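Importin-95 (Chaetomium thermophilum, PDB 4XRI) serves as a nuclear transport receptor of the importin-beta family, importing various protein cargoes, and probably binds a small GTPase. Local coordinates at residues E301-E306 / L362-Q367; V327-V332 / G370-P375; P407-L412 / C449-D454. The protein carries 2 engineered substitutions. All blocks are in the same frame, centred on the assembly; numbering follows the deposited sequence.

Contact 1. Residues E301-E306 / L362-Q367; sequences EEIAIE and LQLYAQ
This is a sparse, mainly apolar helix-to-helix contact at the surface of the HEAT-repeat solenoid, where Ile-303 of helix 285-310 meets Leu-364 and Gln-367 of helix 354-369. The two segments run in roughly the same direction, 29° apart, and their axes come no nearer than 9.8 Å. Ile-303 makes most of the contact, reaching across with its CG1 branch: CG1 lies anti to the carbonyl carbon (chi1 -73°) and the chain then extends (chi2 165°), carrying CD1 to the other helix. There CD1 lies 3.6 Å from CB of Gln-367, whose side chain it crosses at a slant, and 3.9 Å from the CD2 methyl of Leu-364. With an alanine at Ile-303, CG1 and CD1 are gone, and the Leu-364 methyl and CB of Gln-367 are likely to lose their partner across the interface. Leu-364 also leans back on Cys-299 and Glu-300, one turn earlier on helix 285-310. Glu-306 adds little to the contact, while Glu-302 turns to the backbone N of Phe-324 and Ala-325. The closest approach of all is CD1 of Ile-303 to the backbone O of Leu-364, 3.5 Å.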
loop_
_atom_site.group_PDB
_atom_site.type_symbol
_atom_site.label_atom_id
_atom_site.label_comp_id
_atom_site.label_asym_id
_atom_site.label_seq_id
_atom_site.Cartn_x
_atom_site.Cartn_y
_atom_site.Cartn_z
ATOM N N GLU A 301 16.826 -1.280 -4.890
ATOM C CA GLU A 301 17.589 -0.042 -4.771
ATOM C C GLU A 301 17.931 0.534 -6.136
ATOM O O GLU A 301 17.735 1.724 -6.386
ATOM C CB GLU A 301 18.878 -0.273 -3.977
ATOM C CG GLU A 301 18.687 -0.292 -2.477
ATOM C CD GLU A 301 18.252 1.053 -1.929
ATOM O OE1 GLU A 301 18.926 2.064 -2.224
ATOM O OE2 GLU A 301 17.230 1.097 -1.214
ATOM N N GLU A 302 18.445 -0.317 -7.015
ATOM C CA GLU A 302 18.905 0.135 -8.319
ATOM C C GLU A 302 17.742 0.507 -9.240
ATOM O O GLU A 302 17.876 1.388 -10.085
ATOM C CB GLU A 302 19.789 -0.932 -8.963
ATOM C CG GLU A 302 21.071 -1.182 -8.177
ATOM C CD GLU A 302 22.163 -1.855 -8.987
ATOM O OE1 GLU A 302 21.845 -2.738 -9.809
ATOM O OE2 GLU A 302 23.344 -1.486 -8.809
ATOM N N ILE A 303 16.597 -0.145 -9.065
ATOM C CA ILE A 303 15.396 0.240 -9.800
ATOM C C ILE A 303 14.975 1.655 -9.405
ATOM O O ILE A 303 14.647 2.483 -10.259
ATOM C CB ILE A 303 14.225 -0.733 -9.549
ATOM C CG1 ILE A 303 14.461 -2.056 -10.280
ATOM C CG2 ILE A 303 12.913 -0.126 -10.024
ATOM C CD1 ILE A 303 13.558 -3.174 -9.804
ATOM N N ALA A 304 14.996 1.923 -8.103
ATOM C CA ALA A 304 14.655 3.242 -7.578
ATOM C C ALA A 304 15.627 4.301 -8.084
ATOM O O ALA A 304 15.216 5.375 -8.525
ATOM C CB ALA A 304 14.641 3.221 -6.061
ATOM N N ILE A 305 16.916 3.982 -8.028
ATOM C CA ILE A 305 17.963 4.902 -8.460
ATOM C C ILE A 305 17.844 5.222 -9.947
ATOM O O ILE A 305 17.942 6.384 -10.350
ATOM C CB ILE A 305 19.359 4.329 -8.169
ATOM C CG1 ILE A 305 19.584 4.252 -6.658
ATOM C CG2 ILE A 305 20.438 5.182 -8.815
ATOM C CD1 ILE A 305 20.823 3.494 -6.268
ATOM N N GLU A 306 17.621 4.187 -10.752
ATOM C CA GLU A 306 17.428 4.361 -12.188
ATOM C C GLU A 306 16.253 5.283 -12.482
ATOM O O GLU A 306 16.345 6.168 -13.333
ATOM C CB GLU A 306 17.208 3.011 -12.867
ATOM C CG GLU A 306 18.457 2.172 -13.002
ATOM C CD GLU A 306 18.146 0.696 -13.117
ATOM O OE1 GLU A 306 16.953 0.345 -13.236
ATOM O OE2 GLU A 306 19.096 -0.114 -13.075
ATOM N N LEU A 362 13.805 -12.528 -9.780
ATOM C CA LEU A 362 13.964 -12.555 -11.230
ATOM C C LEU A 362 13.180 -11.427 -11.894
ATOM O O LEU A 362 13.675 -10.770 -12.809
ATOM C CB LEU A 362 13.521 -13.907 -11.789
ATOM C CG LEU A 362 13.809 -14.143 -13.270
ATOM C CD1 LEU A 362 15.288 -13.925 -13.559
ATOM C CD2 LEU A 362 13.383 -15.544 -13.682
ATOM N N GLN A 363 11.956 -11.213 -11.421
ATOM C CA GLN A 363 11.127 -10.098 -11.878
ATOM C C GLN A 363 11.837 -8.767 -11.679
ATOM O O GLN A 363 11.973 -7.977 -12.612
ATOM C CB GLN A 363 9.785 -10.081 -11.142
ATOM C CG GLN A 363 8.705 -10.917 -11.792
ATOM C CD GLN A 363 7.321 -10.554 -11.287
ATOM O OE1 GLN A 363 7.180 -9.781 -10.339
ATOM N NE2 GLN A 363 6.292 -11.104 -11.922
ATOM N N LEU A 364 12.284 -8.530 -10.449
ATOM C CA LEU A 364 13.017 -7.318 -10.100
ATOM C C LEU A 364 14.304 -7.185 -10.904
ATOM O O LEU A 364 14.701 -6.081 -11.282
ATOM C CB LEU A 364 13.338 -7.303 -8.603
ATOM C CG LEU A 364 12.161 -7.192 -7.633
ATOM C CD1 LEU A 364 12.636 -7.417 -6.205
ATOM C CD2 LEU A 364 11.488 -5.835 -7.764
ATOM N N TYR A 365 14.954 -8.317 -11.159
ATOM C CA TYR A 365 16.197 -8.328 -11.917
ATOM C C TYR A 365 15.969 -7.856 -13.349
ATOM O O TYR A 365 16.784 -7.123 -13.911
ATOM C CB TYR A 365 16.812 -9.730 -11.919
ATOM C CG TYR A 365 18.316 -9.735 -11.753
ATOM C CD1 TYR A 365 19.151 -9.335 -12.789
ATOM C CD2 TYR A 365 18.903 -10.131 -10.555
ATOM C CE1 TYR A 365 20.524 -9.330 -12.638
ATOM C CE2 TYR A 365 20.274 -10.134 -10.398
ATOM C CZ TYR A 365 21.079 -9.732 -11.442
ATOM O OH TYR A 365 22.445 -9.731 -11.284
ATOM N N ALA A 366 14.850 -8.281 -13.929
ATOM C CA ALA A 366 14.496 -7.906 -15.295
ATOM C C ALA A 366 14.243 -6.406 -15.399
ATOM O O ALA A 366 14.603 -5.769 -16.389
ATOM C CB ALA A 366 13.275 -8.681 -15.757
ATOM N N GLN A 367 13.622 -5.851 -14.363
ATOM C CA GLN A 367 13.375 -4.415 -14.289
ATOM C C GLN A 367 14.684 -3.659 -14.104
ATOM O O GLN A 367 14.871 -2.568 -14.649
ATOM C CB GLN A 367 12.414 -4.086 -13.140
ATOM C CG GLN A 367 11.004 -4.621 -13.321
ATOM C CD GLN A 367 10.116 -4.359 -12.115
ATOM O OE1 GLN A 367 10.046 -3.238 -11.612
ATOM N NE2 GLN A 367 9.441 -5.400 -11.641
#

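Contact 2. Residues V327-V332 / G370-P375; sequences VATNEV and GSTIIP
Thr-329 meets Thr-372 and the backbone beside it in a small, buried contact centred on two threonine side chains. The CG2 methyl of Thr-372 sits 3.8 Å from OG1 of Thr-329 and 4.2 Å from its CG2, so it faces both branches at once, the two side chains passing at a slant. The CG2 methyl of Thr-329 in turn reaches the backbone, 3.9 Å from O of Thr-372 and 4.3 Å from CA of Ile-373. These are van der Waals contacts, and the hydroxyl of Thr-329 spends its bonding on its own helix: OG1 is hydrogen-bonded to the backbone O of Arg-326 and of Ala-325. That follows from the first torsion (chi1 -62°), which sets OG1 beside the backbone N, where it can turn back to the preceding turn, and leaves CG2 pointing at the other segment.

Behind Thr-329 the helix is kinked: the regular bonds four residues back are missing at Asn-330 and Glu-331, and Glu-331 N bonds instead to O of Ala-328, which also takes Val-332 N. On the other side, Gly-370, with phi 65°, breaks away at the end of helix 354-369, and a short 3-10 turn, residues 371-373, presents Thr-372 before helix 374-384 gets under way.

Farther out, helix 354-369 packs against both segments, with Tyr-365 on Ala-328, Thr-329 and Val-332 and Leu-362 on Ile-373. Helix 265-280 lies against segment 327-332, where Phe-273 touches Ala-328 and Glu-331, and helix 409-425 lies against Ile-374 through Val-411, Leu-412 and Ile-415.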
loop_
_atom_site.group_PDB
_atom_site.type_symbol
_atom_site.label_atom_id
_atom_site.label_comp_id
_atom_site.label_asym_id
_atom_site.label_seq_id
_atom_site.Cartn_x
_atom_site.Cartn_y
_atom_site.Cartn_z
ATOM N N VAL A 327 26.210 -6.138 -13.739
ATOM C CA VAL A 327 27.489 -6.833 -13.672
ATOM C C VAL A 327 27.326 -8.279 -13.204
ATOM O O VAL A 327 27.992 -9.184 -13.708
ATOM C CB VAL A 327 28.469 -6.094 -12.725
ATOM C CG1 VAL A 327 29.725 -6.924 -12.478
ATOM C CG2 VAL A 327 28.825 -4.728 -13.294
ATOM N N ALA A 328 26.420 -8.493 -12.257
ATOM C CA ALA A 328 26.266 -9.797 -11.616
ATOM C C ALA A 328 25.374 -10.762 -12.393
ATOM O O ALA A 328 25.231 -11.921 -12.003
ATOM C CB ALA A 328 25.721 -9.617 -10.211
ATOM N N THR A 329 24.785 -10.277 -13.484
ATOM C CA THR A 329 23.798 -11.033 -14.258
ATOM C C THR A 329 24.217 -12.469 -14.578
ATOM O O THR A 329 23.479 -13.414 -14.302
ATOM C CB THR A 329 23.481 -10.324 -15.590
ATOM O OG1 THR A 329 22.917 -9.035 -15.327
ATOM C CG2 THR A 329 22.494 -11.146 -16.406
ATOM N N ASN A 330 25.407 -12.625 -15.150
ATOM C CA ASN A 330 25.866 -13.932 -15.615
ATOM C C ASN A 330 26.091 -14.954 -14.503
ATOM O O ASN A 330 26.170 -16.155 -14.765
ATOM C CB ASN A 330 27.154 -13.775 -16.423
ATOM C CG ASN A 330 26.918 -13.114 -17.765
ATOM O OD1 ASN A 330 25.799 -13.109 -18.278
ATOM N ND2 ASN A 330 27.973 -12.552 -18.342
ATOM N N GLU A 331 26.191 -14.483 -13.266
ATOM C CA GLU A 331 26.420 -15.379 -12.141
ATOM C C GLU A 331 25.140 -15.644 -11.350
ATOM O O GLU A 331 24.862 -16.779 -10.962
ATOM C CB GLU A 331 27.497 -14.808 -11.213
ATOM C CG GLU A 331 28.803 -14.451 -11.909
ATOM C CD GLU A 331 29.592 -15.665 -12.366
ATOM O OE1 GLU A 331 29.229 -16.802 -11.991
ATOM O OE2 GLU A 331 30.583 -15.478 -13.103
ATOM N N VAL A 332 24.360 -14.592 -11.124
ATOM C CA VAL A 332 23.204 -14.665 -10.237
ATOM C C VAL A 332 21.944 -15.199 -10.922
ATOM O O VAL A 332 21.223 -16.020 -10.352
ATOM C CB VAL A 332 22.899 -13.280 -9.630
ATOM C CG1 VAL A 332 21.625 -13.321 -8.798
ATOM C CG2 VAL A 332 24.075 -12.807 -8.785
ATOM N N GLY A 370 17.167 -4.854 -17.523
ATOM C CA GLY A 370 16.557 -4.825 -18.839
ATOM C C GLY A 370 16.979 -5.953 -19.765
ATOM O O GLY A 370 16.903 -7.128 -19.412
ATOM N N SER A 371 17.433 -5.583 -20.960
ATOM C CA SER A 371 17.737 -6.544 -22.020
ATOM C C SER A 371 18.901 -7.473 -21.689
ATOM O O SER A 371 19.032 -8.545 -22.281
ATOM C CB SER A 371 18.037 -5.802 -23.326
ATOM O OG SER A 371 16.914 -5.050 -23.752
ATOM N N THR A 372 19.745 -7.059 -20.748
ATOM C CA THR A 372 20.912 -7.844 -20.350
ATOM C C THR A 372 20.510 -9.221 -19.813
ATOM O O THR A 372 21.261 -10.191 -19.928
ATOM C CB THR A 372 21.744 -7.096 -19.282
ATOM O OG1 THR A 372 22.099 -5.799 -19.777
ATOM C CG2 THR A 372 23.014 -7.864 -18.934
ATOM N N ILE A 373 19.311 -9.305 -19.245
ATOM C CA ILE A 373 18.840 -10.537 -18.616
ATOM C C ILE A 373 18.341 -11.569 -19.631
ATOM O O ILE A 373 18.184 -12.746 -19.307
ATOM C CB ILE A 373 17.704 -10.247 -17.613
ATOM C CG1 ILE A 373 17.599 -11.369 -16.579
ATOM C CG2 ILE A 373 16.378 -10.040 -18.340
ATOM C CD1 ILE A 373 16.577 -11.099 -15.500
ATOM N N ILE A 374 18.103 -11.130 -20.861
ATOM C CA ILE A 374 17.431 -11.969 -21.850
ATOM C C ILE A 374 18.227 -13.209 -22.315
ATOM O O ILE A 374 17.667 -14.306 -22.354
ATOM C CB ILE A 374 17.033 -11.132 -23.080
ATOM C CG1 ILE A 374 15.889 -10.188 -22.716
ATOM C CG2 ILE A 374 16.635 -12.028 -24.239
ATOM C CD1 ILE A 374 15.595 -9.150 -23.771
ATOM N N PRO A 375 19.523 -13.053 -22.663
ATOM C CA PRO A 375 20.224 -14.261 -23.126
ATOM C C PRO A 375 20.314 -15.418 -22.109
ATOM O O PRO A 375 20.118 -16.562 -22.519
ATOM C CB PRO A 375 21.626 -13.740 -23.471
ATOM C CG PRO A 375 21.425 -12.310 -23.792
ATOM C CD PRO A 375 20.348 -11.843 -22.859
#

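Contact 3. Residues P407-L412 / C449-D454; sequences PEEKVL and CSEAID
Leu-412 and Cys-449 make the apolar half of this contact, and Glu-409 and Glu-451 the charged half, where the start of helix 409-425 meets the turn between helices 432-449 and 455-472 in the HEAT-repeat array. In the apolar half, SG of Cys-449 lies 3.8 Å from CD1 of Leu-412 and 4.0 Å from its CB, so the sulfur rests against both the base and one branch of the leucine. Leu-412 is backed by Ile-374 of helix 374-384.

In the acidic half, CG of Glu-409 points opposite its own N (chi1 168°), which sends the carboxylate over the turn. OE2 comes within 3.7 Å of CA of Cys-449 and 3.4 Å of CB of Glu-451. It also lies only 2.8 Å from OE1 of Glu-451, with the two carboxylate planes nearly perpendicular, 86° apart.

Within the turn, OG of Ser-450 donates to OE1 of Glu-451 from above the carboxylate plane, at 3.2 Å. Glu-413, one turn along helix 409-425, brings a third acid close to OE2 of Glu-409. Such crowding of acids would be unfavourable if all were ionised, and probably raises the proton affinity of at least one; a proton shared by Glu-409 and Glu-451 would be consistent with their short separation.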
loop_
_atom_site.group_PDB
_atom_site.type_symbol
_atom_site.label_atom_id
_atom_site.label_comp_id
_atom_site.label_asym_id
_atom_site.label_seq_id
_atom_site.Cartn_x
_atom_site.Cartn_y
_atom_site.Cartn_z
ATOM N N PRO A 407 12.913 -5.084 -19.842
ATOM C CA PRO A 407 13.718 -4.838 -21.044
ATOM C C PRO A 407 12.962 -4.080 -22.128
ATOM O O PRO A 407 11.743 -3.932 -22.049
ATOM C CB PRO A 407 14.082 -6.250 -21.523
ATOM C CG PRO A 407 13.079 -7.145 -20.894
ATOM C CD PRO A 407 12.738 -6.522 -19.582
ATOM N N GLU A 408 13.696 -3.606 -23.131
ATOM C CA GLU A 408 13.105 -2.870 -24.239
ATOM C C GLU A 408 12.069 -3.710 -24.965
ATOM O O GLU A 408 12.339 -4.852 -25.340
ATOM C CB GLU A 408 14.185 -2.416 -25.221
ATOM C CG GLU A 408 15.188 -1.450 -24.632
ATOM C CD GLU A 408 16.285 -1.100 -25.611
ATOM O OE1 GLU A 408 16.388 -1.781 -26.655
ATOM O OE2 GLU A 408 17.042 -0.146 -25.339
ATOM N N GLU A 409 10.883 -3.137 -25.148
ATOM C CA GLU A 409 9.806 -3.807 -25.864
ATOM C C GLU A 409 10.300 -4.291 -27.218
ATOM O O GLU A 409 10.095 -5.446 -27.583
ATOM C CB GLU A 409 8.601 -2.878 -26.036
ATOM C CG GLU A 409 7.569 -3.400 -27.023
ATOM C CD GLU A 409 6.150 -3.032 -26.642
ATOM O OE1 GLU A 409 5.945 -1.942 -26.067
ATOM O OE2 GLU A 409 5.240 -3.844 -26.912
ATOM N N LYS A 410 10.985 -3.402 -27.934
ATOM C CA LYS A 410 11.546 -3.703 -29.249
ATOM C C LYS A 410 12.381 -4.980 -29.257
ATOM O O LYS A 410 12.332 -5.757 -30.210
ATOM C CB LYS A 410 12.401 -2.533 -29.737
ATOM C CG LYS A 410 11.608 -1.274 -30.057
ATOM C CD LYS A 410 12.516 -0.161 -30.558
ATOM C CE LYS A 410 11.718 1.081 -30.925
ATOM N NZ LYS A 410 12.593 2.192 -31.388
ATOM N N VAL A 411 13.142 -5.198 -28.191
ATOM C CA VAL A 411 13.974 -6.390 -28.088
ATOM C C VAL A 411 13.125 -7.635 -27.833
ATOM O O VAL A 411 13.419 -8.717 -28.344
ATOM C CB VAL A 411 15.028 -6.251 -26.969
ATOM C CG1 VAL A 411 15.914 -7.487 -26.918
ATOM C CG2 VAL A 411 15.875 -5.010 -27.193
ATOM N N LEU A 412 12.064 -7.476 -27.049
ATOM C CA LEU A 412 11.225 -8.608 -26.669
ATOM C C LEU A 412 10.270 -9.051 -27.777
ATOM O O LEU A 412 9.920 -10.229 -27.856
ATOM C CB LEU A 412 10.418 -8.271 -25.418
ATOM C CG LEU A 412 11.176 -8.268 -24.094
ATOM C CD1 LEU A 412 10.266 -7.794 -22.977
ATOM C CD2 LEU A 412 11.726 -9.651 -23.787
ATOM N N CYS A 449 3.735 -6.711 -23.548
ATOM C CA CYS A 449 4.038 -6.701 -24.977
ATOM C C CYS A 449 2.866 -7.120 -25.860
ATOM O O CYS A 449 3.028 -7.956 -26.748
ATOM C CB CYS A 449 5.232 -7.615 -25.265
ATOM S SG CYS A 449 6.710 -7.280 -24.278
ATOM N N SER A 450 1.696 -6.535 -25.626
ATOM C CA SER A 450 0.522 -6.828 -26.445
ATOM C C SER A 450 0.771 -6.479 -27.907
ATOM O O SER A 450 0.224 -7.112 -28.813
ATOM C CB SER A 450 -0.700 -6.069 -25.930
ATOM O OG SER A 450 -0.390 -4.710 -25.676
ATOM N N GLU A 451 1.613 -5.474 -28.120
ATOM C CA GLU A 451 1.978 -5.013 -29.453
ATOM C C GLU A 451 2.634 -6.117 -30.279
ATOM O O GLU A 451 2.512 -6.143 -31.503
ATOM C CB GLU A 451 2.920 -3.809 -29.354
ATOM C CG GLU A 451 2.336 -2.594 -28.633
ATOM C CD GLU A 451 2.397 -2.699 -27.115
ATOM O OE1 GLU A 451 2.496 -3.827 -26.585
ATOM O OE2 GLU A 451 2.349 -1.644 -26.450
ATOM N N ALA A 452 3.326 -7.027 -29.602
ATOM C CA ALA A 452 4.017 -8.118 -30.278
ATOM C C ALA A 452 3.053 -9.235 -30.662
ATOM O O ALA A 452 3.345 -10.043 -31.542
ATOM C CB ALA A 452 5.132 -8.660 -29.403
ATOM N N ILE A 453 1.908 -9.282 -29.991
ATOM C CA ILE A 453 0.881 -10.264 -30.312
ATOM C C ILE A 453 0.064 -9.800 -31.508
ATOM O O ILE A 453 -0.569 -8.746 -31.458
ATOM C CB ILE A 453 -0.077 -10.511 -29.127
ATOM C CG1 ILE A 453 0.683 -10.518 -27.800
ATOM C CG2 ILE A 453 -0.855 -11.803 -29.329
ATOM C CD1 ILE A 453 -0.222 -10.616 -26.593
ATOM N N ASP A 454 0.075 -10.579 -32.583
ATOM C CA ASP A 454 -0.772 -10.261 -33.724
ATOM C C ASP A 454 -2.123 -10.949 -33.570
ATOM O O ASP A 454 -2.189 -12.167 -33.397
ATOM C CB ASP A 454 -0.119 -10.670 -35.043
ATOM C CG ASP A 454 -0.805 -10.046 -36.245
ATOM O OD1 ASP A 454 -0.347 -8.977 -36.704
ATOM O OD2 ASP A 454 -1.807 -10.616 -36.723
#

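How the contacts relate
The three contacts lie along one part of the solenoid, on the same side of the chain's centre. Contacts 1 and 2 interlock, since their segments alternate along the chain; their centres are about 12 Å apart. Helix 354-369 joins them: Tyr-365 OH packs 3.3 Å from Thr-329 N, and CD1 of Ile-373 lies 3.7 Å from CD1 of Leu-362. Contact 3 comes later in the chain, its centre about 19 Å from the centre of each of the others. Pro-407 is a link to both, with CB 3.4 Å from Gly-370 C and CD 3.8 Å from Ala-366 O. Val-411 CG1 adds a second tie to contact 2, 3.6 Å from Ile-374 CD1.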